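Local coordinates for NADB-Rossmann Superfamily protein (Streptococcus agalactiae, PDB 3LEC), which probably acts as a tRNA (adenine(22)-N1)-methyltransferase with a Rossmann-type domain, and binds a zinc ion, at residues M4-S9 with P36-Q41; N17-G22 with G43-A48. One frame throughout, in Å; residues are numbered along the deposited sequence.

How the interactions relate
Both contacts join loops beside helix 10-16 to the chain that runs from helix 34-41 into strand 45-52, and their centres lie about 11 Å apart. Interaction 1 (4-9 with 36-41) is a surface contact: the N-terminal loop lies on the helix through leucine methyls and one glutamine amide. Interaction 2 (17-22 with 43-48) is partly buried, at the start of two neighbouring parallel strands, and relies on a backbone bond, a water and a cation-pi contact. L39 and L40 of the helix connect the two, L39 CD1 lying 3.7 Å from C45 SG and L40 CD2 3.7 Å from A48 CB. Neither contact lies at the zinc site.

Interaction 1: M4-S9 with P36-Q41; sequences MDLQLS and PIFLLQ
L6 and Q41 meet with their CG atoms each set between backbone N and carbonyl carbon (chi1 83° for Q41), and beyond CG the Q41 chain is extended, which carries its amide out to the loop. There Q41 OE1 accepts the backbone N-H of L6, L6 N lying 2.8 Å from Q41 OE1 with an N-H...O angle of 159°. The donor meets OE1 at a C=O...N angle of 118° and is tilted slightly from the amide plane. On the other branch of the amide, Q41 NE2 makes at most a weak bond to the M4 carbonyl, whose position is less certain. D5 OD1 lies 3.6 Å from Q41 CD, the carboxylate and amide planes turned well away from each other.

The N-terminal loop thus runs over helix 34-41, which connects strands 23-28 and 45-52 in the Rossmann-like sheet, before S9, at the N-cap position of helix 10-16, makes a weak bond to L12 N.

Apolar contacts continue along the loop. L6 divides its methyls between two helix residues: CD2 touches I37 CG2 at 3.8 Å, the side chains crossing at about a right angle, while CD1 meets F38 CB at 3.8 Å. L8 CD1 approaches the F38 ring obliquely, 3.7 Å from F38 CD2, and the L6 carbonyl O reaches the ring edge, 3.6 Å from F38 CD1. Q13 of helix 10-16 also touches L8 and F38.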
HETATM    1  N   MSE A   4      11.507   9.171  23.360  1.00 24.82           N
HETATM    2  CA  MSE A   4      10.564   8.173  22.839  1.00 25.25           C
HETATM    3  C   MSE A   4      10.109   8.438  21.396  1.00 24.23           C
HETATM    4  O   MSE A   4       9.375   7.636  20.827  1.00 23.55           O
HETATM    5  CB  MSE A   4       9.352   8.003  23.752  1.00 25.20           C
HETATM    6  CG  MSE A   4       9.675   7.477  25.147  1.00 28.67           C
HETATM    7 SE   MSE A   4      10.447   5.662  25.135  1.00 35.28          SE
HETATM    8  CE  MSE A   4       8.941   4.645  24.436  1.00 32.84           C
ATOM      9  N   ASP A   5      10.543   9.536  20.797  1.00 24.31           N
ATOM     10  CA  ASP A   5      10.241   9.746  19.374  1.00 25.36           C
ATOM     11  C   ASP A   5      10.870   8.625  18.541  1.00 25.17           C
ATOM     12  O   ASP A   5      12.028   8.257  18.745  1.00 25.09           O
ATOM     13  CB  ASP A   5      10.716  11.117  18.911  1.00 25.89           C
ATOM     14  CG  ASP A   5       9.828  12.237  19.418  1.00 28.71           C
ATOM     15  OD1 ASP A   5       8.716  11.967  19.960  1.00 29.04           O
ATOM     16  OD2 ASP A   5      10.236  13.398  19.251  1.00 31.36           O
ATOM     17  N   LEU A   6      10.094   8.064  17.624  1.00 25.54           N
ATOM     18  CA  LEU A   6      10.617   7.025  16.774  1.00 25.33           C
ATOM     19  C   LEU A   6      10.856   7.537  15.374  1.00 25.26           C
ATOM     20  O   LEU A   6      10.188   8.483  14.906  1.00 25.00           O
ATOM     21  CB  LEU A   6       9.757   5.755  16.805  1.00 26.43           C
ATOM     22  CG  LEU A   6       8.306   5.622  16.383  1.00 26.60           C
ATOM     23  CD1 LEU A   6       8.159   5.676  14.853  1.00 28.15           C
ATOM     24  CD2 LEU A   6       7.848   4.263  16.881  1.00 28.48           C
ATOM     25  N   GLN A   7      11.847   6.926  14.730  1.00 24.21           N
ATOM     26  CA  GLN A   7      12.215   7.218  13.364  1.00 24.39           C
ATOM     27  C   GLN A   7      11.731   6.041  12.543  1.00 22.89           C
ATOM     28  O   GLN A   7      12.149   4.893  12.771  1.00 23.13           O
ATOM     29  CB  GLN A   7      13.742   7.379  13.206  1.00 25.32           C
ATOM     30  CG  GLN A   7      14.341   8.614  13.911  1.00 28.28           C
ATOM     31  CD  GLN A   7      15.847   8.841  13.652  1.00 30.98           C
ATOM     32  OE1 GLN A   7      16.577   7.944  13.217  1.00 34.05           O
ATOM     33  NE2 GLN A   7      16.312  10.050  13.953  1.00 32.39           N
ATOM     34  N   LEU A   8      10.834   6.322  11.602  1.00 20.95           N
ATOM     35  CA  LEU A   8      10.276   5.299  10.710  1.00 20.70           C
ATOM     36  C   LEU A   8      11.271   4.876   9.636  1.00 19.95           C
ATOM     37  O   LEU A   8      12.132   5.660   9.223  1.00 19.89           O
ATOM     38  CB  LEU A   8       9.009   5.809  10.024  1.00 19.40           C
ATOM     39  CG  LEU A   8       7.761   6.025  10.913  1.00 19.97           C
ATOM     40  CD1 LEU A   8       6.688   6.638  10.054  1.00 20.15           C
ATOM     41  CD2 LEU A   8       7.273   4.701  11.499  1.00 17.94           C
ATOM     42  N   SER A   9      11.119   3.646   9.163  1.00 19.82           N
ATOM     43  CA  SER A   9      11.819   3.188   7.956  1.00 19.61           C
ATOM     44  C   SER A   9      11.432   4.115   6.784  1.00 19.59           C
ATOM     45  O   SER A   9      10.405   4.788   6.867  1.00 18.43           O
ATOM     46  CB  SER A   9      11.425   1.728   7.671  1.00 19.75           C
ATOM     47  OG  SER A   9      10.016   1.597   7.429  1.00 20.54           O
ATOM     48  N   PRO A  36       1.200   4.398  13.392  1.00 18.01           N
ATOM     49  CA  PRO A  36       0.334   5.193  14.275  1.00 17.91           C
ATOM     50  C   PRO A  36       1.090   5.925  15.415  1.00 17.46           C
ATOM     51  O   PRO A  36       0.766   7.081  15.719  1.00 17.50           O
ATOM     52  CB  PRO A  36      -0.659   4.157  14.850  1.00 18.33           C
ATOM     53  CG  PRO A  36      -0.644   3.032  13.940  1.00 18.82           C
ATOM     54  CD  PRO A  36       0.708   3.019  13.229  1.00 18.65           C
ATOM     55  N   ILE A  37       2.108   5.299  16.023  1.00 17.34           N
ATOM     56  CA  ILE A  37       2.872   5.972  17.087  1.00 16.90           C
ATOM     57  C   ILE A  37       3.587   7.218  16.560  1.00 17.47           C
ATOM     58  O   ILE A  37       3.588   8.253  17.211  1.00 18.05           O
ATOM     59  CB  ILE A  37       3.879   5.006  17.813  1.00 17.50           C
ATOM     60  CG1 ILE A  37       3.103   4.000  18.673  1.00 16.93           C
ATOM     61  CG2 ILE A  37       4.887   5.774  18.684  1.00 16.63           C
ATOM     62  CD1 ILE A  37       3.870   2.730  18.968  1.00 17.08           C
ATOM     63  N   PHE A  38       4.199   7.108  15.394  1.00 17.39           N
ATOM     64  CA  PHE A  38       4.876   8.249  14.809  1.00 17.61           C
ATOM     65  C   PHE A  38       3.894   9.408  14.652  1.00 17.34           C
ATOM     66  O   PHE A  38       4.165  10.533  15.088  1.00 18.38           O
ATOM     67  CB  PHE A  38       5.471   7.921  13.441  1.00 17.94           C
ATOM     68  CG  PHE A  38       6.055   9.131  12.774  1.00 19.74           C
ATOM     69  CD1 PHE A  38       7.206   9.733  13.296  1.00 22.46           C
ATOM     70  CD2 PHE A  38       5.403   9.728  11.697  1.00 19.21           C
ATOM     71  CE1 PHE A  38       7.736  10.900  12.724  1.00 22.67           C
ATOM     72  CE2 PHE A  38       5.932  10.886  11.085  1.00 21.27           C
ATOM     73  CZ  PHE A  38       7.089  11.476  11.599  1.00 22.35           C
ATOM     74  N   LEU A  39       2.741   9.104  14.066  1.00 18.30           N
ATOM     75  CA  LEU A  39       1.789  10.138  13.670  1.00 19.35           C
ATOM     76  C   LEU A  39       1.183  10.788  14.899  1.00 20.35           C
ATOM     77  O   LEU A  39       0.979  12.006  14.900  1.00 21.31           O
ATOM     78  CB  LEU A  39       0.700   9.552  12.779  1.00 18.48           C
ATOM     79  CG  LEU A  39       1.210   9.150  11.393  1.00 19.55           C
ATOM     80  CD1 LEU A  39       0.074   8.512  10.612  1.00 18.84           C
ATOM     81  CD2 LEU A  39       1.821  10.385  10.649  1.00 17.59           C
ATOM     82  N   LEU A  40       0.896   9.980  15.926  1.00 20.73           N
ATOM     83  CA  LEU A  40       0.326  10.502  17.176  1.00 22.31           C
ATOM     84  C   LEU A  40       1.334  11.228  18.061  1.00 24.00           C
ATOM     85  O   LEU A  40       0.997  12.248  18.670  1.00 25.04           O
ATOM     86  CB  LEU A  40      -0.397   9.400  17.973  1.00 21.81           C
ATOM     87  CG  LEU A  40      -1.901   9.271  17.692  1.00 22.99           C
ATOM     88  CD1 LEU A  40      -2.648  10.593  17.996  1.00 23.29           C
ATOM     89  CD2 LEU A  40      -2.206   8.819  16.249  1.00 24.36           C
ATOM     90  N   GLN A  41       2.569  10.723  18.137  1.00 25.04           N
ATOM     91  CA  GLN A  41       3.572  11.386  18.970  1.00 26.79           C
ATOM     92  C   GLN A  41       3.912  12.771  18.408  1.00 27.68           C
ATOM     93  O   GLN A  41       4.272  13.668  19.164  1.00 29.00           O
ATOM     94  CB  GLN A  41       4.829  10.528  19.150  1.00 26.62           C
ATOM     95  CG  GLN A  41       5.829  10.625  18.013  1.00 26.84           C
ATOM     96  CD  GLN A  41       6.903   9.523  18.034  1.00 27.83           C
ATOM     97  OE1 GLN A  41       7.726   9.438  17.125  1.00 29.28           O
ATOM     98  NE2 GLN A  41       6.892   8.692  19.061  1.00 29.36           N
TER

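Interaction 2: N17-G22 with G43-A48; sequences NYVPKG and GYCDFA
G22 and Y44 are joined by the direct backbone hydrogen bond of this contact: G22 N donates to Y44 O at 2.9 Å, with an N-H...O angle of 157°. The donor stands above the carbonyl plane. The same oxygen receives two further approaches. K21 CA lies 3.4 Å from Y44 O in a C-H...O contact, and a water lies 2.9 Å from Y44 O and 3.0 Å from V19 O, placed to donate to either, though it has more acceptors in reach than protons; it thus spans the two backbones.

The charged contact is a cation-pi interaction. K21 and Y44 lie side by side and point the same way; the lysine chain bends at chi2 (-74°), turning CD out of an extended course. NZ ends over one face of the Y44 ring, 3.5 Å from its centroid and 24° off the ring normal. K21 NZ is offset toward the rim, 3.2 Å from Y44 CD1, so the ammonium group lies over the CD1-CE1 side of the ring.

Apolar contact is confined to V19 CG1 against C45 SG, 3.6 Å apart; L39 of helix 34-41 touches both side chains. Beyond the glycine, the D46 carboxylate comes near G22 O without a hydrogen bond, since both oxygens are acceptors.

Backbone bonds then continue from D46 to A23 and from F47 to L25. The contact thus lies where the parallel strands 23-28 and 45-52 begin, joined through helix 34-41 in the beta-alpha-beta crossover of a Rossmann-like fold.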
ATOM      1  N   ASN A  17       3.998  10.410   5.173  1.00 18.47           N
ATOM      2  CA  ASN A  17       4.034  11.731   4.514  1.00 20.01           C
ATOM      3  C   ASN A  17       2.731  12.044   3.769  1.00 20.08           C
ATOM      4  O   ASN A  17       2.452  13.210   3.520  1.00 20.99           O
ATOM      5  CB  ASN A  17       5.201  11.869   3.519  1.00 19.29           C
ATOM      6  CG  ASN A  17       6.572  11.764   4.176  1.00 21.03           C
ATOM      7  OD1 ASN A  17       7.558  11.423   3.520  1.00 22.14           O
ATOM      8  ND2 ASN A  17       6.640  12.042   5.459  1.00 19.70           N
ATOM      9  N   TYR A  18       1.981  11.003   3.398  1.00 20.16           N
ATOM     10  CA  TYR A  18       0.721  11.140   2.664  1.00 20.63           C
ATOM     11  C   TYR A  18      -0.542  11.112   3.527  1.00 19.83           C
ATOM     12  O   TYR A  18      -1.641  11.290   3.007  1.00 19.65           O
ATOM     13  CB  TYR A  18       0.590  10.081   1.578  1.00 21.04           C
ATOM     14  CG  TYR A  18       1.468  10.270   0.378  1.00 22.94           C
ATOM     15  CD1 TYR A  18       1.276  11.332  -0.505  1.00 24.82           C
ATOM     16  CD2 TYR A  18       2.480   9.355   0.103  1.00 25.65           C
ATOM     17  CE1 TYR A  18       2.099  11.483  -1.645  1.00 26.16           C
ATOM     18  CE2 TYR A  18       3.288   9.498  -1.023  1.00 26.27           C
ATOM     19  CZ  TYR A  18       3.094  10.556  -1.880  1.00 27.06           C
ATOM     20  OH  TYR A  18       3.907  10.663  -2.990  1.00 32.29           O
ATOM     21  N   VAL A  19      -0.387  10.903   4.831  1.00 19.39           N
ATOM     22  CA  VAL A  19      -1.541  10.885   5.735  1.00 20.78           C
ATOM     23  C   VAL A  19      -1.871  12.337   6.029  1.00 21.19           C
ATOM     24  O   VAL A  19      -0.983  13.102   6.429  1.00 21.25           O
ATOM     25  CB  VAL A  19      -1.236  10.127   7.047  1.00 19.96           C
ATOM     26  CG1 VAL A  19      -2.468  10.091   7.966  1.00 20.84           C
ATOM     27  CG2 VAL A  19      -0.781   8.711   6.724  1.00 22.02           C
ATOM     28  N   PRO A  20      -3.129  12.736   5.764  1.00 22.22           N
ATOM     29  CA  PRO A  20      -3.528  14.120   5.949  1.00 22.60           C
ATOM     30  C   PRO A  20      -3.365  14.534   7.401  1.00 23.36           C
ATOM     31  O   PRO A  20      -3.636  13.740   8.297  1.00 22.54           O
ATOM     32  CB  PRO A  20      -5.028  14.095   5.604  1.00 23.22           C
ATOM     33  CG  PRO A  20      -5.172  12.976   4.660  1.00 22.58           C
ATOM     34  CD  PRO A  20      -4.245  11.926   5.250  1.00 21.72           C
ATOM     35  N   LYS A  21      -2.962  15.787   7.622  1.00 23.78           N
ATOM     36  CA  LYS A  21      -2.946  16.355   8.970  1.00 24.98           C
ATOM     37  C   LYS A  21      -4.311  16.243   9.643  1.00 24.20           C
ATOM     38  O   LYS A  21      -5.346  16.505   9.016  1.00 24.30           O
ATOM     39  CB  LYS A  21      -2.547  17.835   8.918  1.00 25.43           C
ATOM     40  CG  LYS A  21      -1.200  18.086   8.300  1.00 29.78           C
ATOM     41  CD  LYS A  21      -0.097  17.685   9.259  1.00 33.64           C
ATOM     42  CE  LYS A  21       1.209  18.317   8.861  1.00 35.30           C
ATOM     43  NZ  LYS A  21       2.290  17.585   9.533  1.00 36.43           N
ATOM     44  N   GLY A  22      -4.306  15.851  10.912  1.00 23.77           N
ATOM     45  CA  GLY A  22      -5.540  15.771  11.696  1.00 22.42           C
ATOM     46  C   GLY A  22      -6.344  14.499  11.408  1.00 22.92           C
ATOM     47  O   GLY A  22      -7.450  14.335  11.939  1.00 22.84           O
ATOM     48  N   GLY A  43       1.789  14.683  16.894  1.00 28.62           N
ATOM     49  CA  GLY A  43       0.522  15.412  16.811  1.00 28.72           C
ATOM     50  C   GLY A  43      -0.028  15.572  15.400  1.00 28.60           C
ATOM     51  O   GLY A  43      -0.939  16.380  15.187  1.00 28.75           O
ATOM     52  N   TYR A  44       0.503  14.805  14.441  1.00 28.10           N
ATOM     53  CA  TYR A  44       0.096  14.921  13.030  1.00 28.13           C
ATOM     54  C   TYR A  44      -1.256  14.291  12.707  1.00 27.53           C
ATOM     55  O   TYR A  44      -1.852  14.568  11.647  1.00 27.84           O
ATOM     56  CB  TYR A  44       1.142  14.313  12.102  1.00 28.03           C
ATOM     57  CG  TYR A  44       2.489  15.009  12.082  1.00 30.56           C
ATOM     58  CD1 TYR A  44       2.625  16.346  12.459  1.00 31.43           C
ATOM     59  CD2 TYR A  44       3.628  14.331  11.643  1.00 30.28           C
ATOM     60  CE1 TYR A  44       3.858  16.976  12.425  1.00 31.04           C
ATOM     61  CE2 TYR A  44       4.856  14.948  11.608  1.00 31.66           C
ATOM     62  CZ  TYR A  44       4.968  16.276  11.989  1.00 32.15           C
ATOM     63  OH  TYR A  44       6.188  16.906  11.942  1.00 31.95           O
ATOM     64  N   CYS A  45      -1.707  13.396  13.574  1.00 25.97           N
ATOM     65  CA  CYS A  45      -3.047  12.854  13.467  1.00 25.88           C
ATOM     66  C   CYS A  45      -3.758  13.029  14.793  1.00 25.26           C
ATOM     67  O   CYS A  45      -3.120  13.218  15.817  1.00 25.09           O
ATOM     68  CB  CYS A  45      -3.035  11.372  13.087  1.00 25.14           C
ATOM     69  SG  CYS A  45      -2.491  11.084  11.393  1.00 29.40           S
ATOM     70  N   ASP A  46      -5.079  12.920  14.759  1.00 24.90           N
ATOM     71  CA  ASP A  46      -5.897  13.122  15.938  1.00 25.06           C
ATOM     72  C   ASP A  46      -6.139  11.842  16.721  1.00 24.19           C
ATOM     73  O   ASP A  46      -6.302  11.898  17.942  1.00 23.78           O
ATOM     74  CB  ASP A  46      -7.233  13.737  15.534  1.00 26.25           C
ATOM     75  CG  ASP A  46      -7.143  15.233  15.300  1.00 29.66           C
ATOM     76  OD1 ASP A  46      -6.034  15.802  15.438  1.00 32.36           O
ATOM     77  OD2 ASP A  46      -8.198  15.840  15.003  1.00 32.77           O
ATOM     78  N   PHE A  47      -6.156  10.704  16.018  1.00 21.72           N
ATOM     79  CA  PHE A  47      -6.573   9.412  16.585  1.00 21.70           C
ATOM     80  C   PHE A  47      -6.177   8.312  15.619  1.00 20.77           C
ATOM     81  O   PHE A  47      -6.168   8.518  14.394  1.00 19.99           O
ATOM     82  CB  PHE A  47      -8.099   9.388  16.812  1.00 21.68           C
ATOM     83  CG  PHE A  47      -8.658   8.049  17.221  1.00 22.09           C
ATOM     84  CD1 PHE A  47      -8.443   7.547  18.495  1.00 24.45           C
ATOM     85  CD2 PHE A  47      -9.432   7.303  16.332  1.00 22.36           C
ATOM     86  CE1 PHE A  47      -8.982   6.318  18.873  1.00 22.30           C
ATOM     87  CE2 PHE A  47      -9.955   6.083  16.691  1.00 22.46           C
ATOM     88  CZ  PHE A  47      -9.734   5.590  17.970  1.00 23.02           C
ATOM     89  N   ALA A  48      -5.837   7.144  16.159  1.00 20.25           N
ATOM     90  CA  ALA A  48      -5.545   5.997  15.309  1.00 19.23           C
ATOM     91  C   ALA A  48      -5.970   4.678  15.943  1.00 19.25           C
ATOM     92  O   ALA A  48      -6.076   4.572  17.167  1.00 19.08           O
ATOM     93  CB  ALA A  48      -4.056   5.959  14.906  1.00 20.18           C
TER
HETATM   94  O   HOH W   1      -0.461  13.636   9.326  1.00 30.92           O